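Local coordinates for protein argonaute (Aquifex aeolicus, PDB 1YVU), which uses short single-stranded DNA guides to bind complementary RNA targets and cleaves them with its RNase H-like PIWI domain, at residues I501-R505 with S682-K687. Numbering follows the deposited sequence.
Sequences IDISR and SDKITK. With CA (calcium ion), chain B.
Two carboxylate oxygens, D502 OD2 and D683 OD2, lie only 2.4 Å apart, very short at 2.9 Å resolution even for ligands sharing one calcium ion, 2.9 Å from D502 OD2 and 2.5 Å from D683 OD2. The backbone of 501-505 is extended (phi -114 to -144°, psi 122 to 158°); 682-687 is helical. The axes of strand 503-505 and helix 682-687 approach to 7.8 Å and cross at -37°, with CA atoms of D502 and S682, and of S504 and T686, each 5.9 Å apart. Strand alternation turns D502 and S504 toward the helix, I501 and I503 away. Chi1 t in both aspartates brings their OD2 atoms to the ion, although CA-to-CB of D683 points sideways. S504 OG (chi1 m) donates to D502 OD1 at 2.8 Å and lies 3.1 Å from T686 OG1, while K687 NZ forms a salt bridge with D683 OD1 at 2.9 Å. In this RNase H fold D502, D683 and neighbouring D571 are, by similarity, the catalytic aspartates. Cleavage probably requires two divalent cations and calcium does not support it, so this single-calcium geometry implies a non-productive state.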
loop_
_atom_site.group_PDB
_atom_site.type_symbol
_atom_site.label_atom_id
_atom_site.label_comp_id
_atom_site.label_asym_id
_atom_site.label_seq_id
_atom_site.Cartn_x
_atom_site.Cartn_y
_atom_site.Cartn_z
ATOM N N ILE A 501 1.079 7.976 11.737
ATOM C CA ILE A 501 -0.344 7.629 11.758
ATOM C C ILE A 501 -0.862 6.886 10.510
ATOM O O ILE A 501 -0.242 6.953 9.445
ATOM C CB ILE A 501 -1.276 8.932 11.901
ATOM C CG1 ILE A 501 -0.681 9.966 12.874
ATOM C CG2 ILE A 501 -2.715 8.553 12.390
ATOM C CD1 ILE A 501 -1.610 11.106 13.310
ATOM N N ASP A 502 -1.884 6.049 10.729
ATOM C CA ASP A 502 -2.669 5.400 9.676
ATOM C C ASP A 502 -4.027 5.417 10.325
ATOM O O ASP A 502 -4.169 5.300 11.554
ATOM C CB ASP A 502 -2.356 3.944 9.288
ATOM C CG ASP A 502 -3.156 3.482 7.978
ATOM O OD1 ASP A 502 -4.391 3.283 8.011
ATOM O OD2 ASP A 502 -2.568 3.345 6.879
ATOM N N ILE A 503 -5.009 5.716 9.488
ATOM C CA ILE A 503 -6.397 5.754 9.863
ATOM C C ILE A 503 -7.023 4.920 8.759
ATOM O O ILE A 503 -6.756 5.150 7.567
ATOM C CB ILE A 503 -6.946 7.199 9.860
ATOM C CG1 ILE A 503 -6.209 8.051 10.914
ATOM C CG2 ILE A 503 -8.450 7.172 10.120
ATOM C CD1 ILE A 503 -6.620 9.532 11.043
ATOM N N SER A 504 -7.712 3.860 9.173
ATOM C CA SER A 504 -8.401 2.958 8.249
ATOM C C SER A 504 -9.860 2.900 8.649
ATOM O O SER A 504 -10.198 2.657 9.804
ATOM C CB SER A 504 -7.763 1.565 8.218
ATOM O OG SER A 504 -6.527 1.606 7.509
ATOM N N ARG A 505 -10.721 3.116 7.666
ATOM C CA ARG A 505 -12.165 3.152 7.871
ATOM C C ARG A 505 -12.962 2.034 7.202
ATOM O O ARG A 505 -12.480 1.375 6.279
ATOM C CB ARG A 505 -12.704 4.500 7.345
ATOM C CG ARG A 505 -12.041 5.761 7.923
ATOM C CD ARG A 505 -11.796 6.805 6.849
ATOM N NE ARG A 505 -11.056 7.959 7.357
ATOM C CZ ARG A 505 -11.582 9.167 7.553
ATOM N NH1 ARG A 505 -12.872 9.401 7.285
ATOM N NH2 ARG A 505 -10.809 10.143 8.019
ATOM N N SER A 682 1.707 -0.161 10.774
ATOM C CA SER A 682 0.559 0.697 11.073
ATOM C C SER A 682 -0.711 0.397 10.281
ATOM O O SER A 682 -1.803 0.375 10.873
ATOM C CB SER A 682 0.910 2.181 10.998
ATOM O OG SER A 682 1.664 2.542 12.133
ATOM N N ASP A 683 -0.564 0.050 8.994
ATOM C CA ASP A 683 -1.731 -0.256 8.171
ATOM C C ASP A 683 -2.296 -1.650 8.433
ATOM O O ASP A 683 -3.488 -1.873 8.226
ATOM C CB ASP A 683 -1.434 -0.071 6.687
ATOM C CG ASP A 683 -2.698 0.140 5.848
ATOM O OD1 ASP A 683 -3.081 -0.826 5.153
ATOM O OD2 ASP A 683 -3.287 1.248 5.876
ATOM N N LYS A 684 -1.449 -2.574 8.886
ATOM C CA LYS A 684 -1.911 -3.934 9.187
ATOM C C LYS A 684 -2.643 -4.045 10.518
ATOM O O LYS A 684 -3.618 -4.779 10.604
ATOM C CB LYS A 684 -0.779 -4.965 9.063
ATOM C CG LYS A 684 -0.337 -5.135 7.591
ATOM C CD LYS A 684 0.719 -6.222 7.319
ATOM C CE LYS A 684 1.167 -6.168 5.833
ATOM N NZ LYS A 684 1.930 -7.384 5.401
ATOM N N ILE A 685 -2.239 -3.230 11.499
ATOM C CA ILE A 685 -2.843 -3.181 12.848
ATOM C C ILE A 685 -4.251 -2.508 12.857
ATOM O O ILE A 685 -5.168 -3.006 13.500
ATOM C CB ILE A 685 -1.857 -2.491 13.878
ATOM C CG1 ILE A 685 -0.580 -3.308 14.021
ATOM C CG2 ILE A 685 -2.468 -2.377 15.267
ATOM C CD1 ILE A 685 0.503 -2.589 14.758
ATOM N N THR A 686 -4.425 -1.420 12.105
ATOM C CA THR A 686 -5.696 -0.710 12.018
ATOM C C THR A 686 -6.764 -1.553 11.313
ATOM O O THR A 686 -7.882 -1.670 11.806
ATOM C CB THR A 686 -5.547 0.615 11.261
ATOM O OG1 THR A 686 -5.096 0.358 9.930
ATOM C CG2 THR A 686 -4.588 1.526 11.950
ATOM N N LYS A 687 -6.399 -2.186 10.201
ATOM C CA LYS A 687 -7.328 -3.020 9.440
ATOM C C LYS A 687 -7.742 -4.272 10.195
ATOM O O LYS A 687 -8.739 -4.899 9.877
ATOM C CB LYS A 687 -6.706 -3.411 8.096
ATOM C CG LYS A 687 -6.752 -2.306 7.060
ATOM C CD LYS A 687 -5.931 -2.632 5.826
ATOM C CE LYS A 687 -6.129 -1.553 4.750
ATOM N NZ LYS A 687 -5.313 -1.753 3.493
HETATM CA CA CA B . -4.832 3.102 5.131
#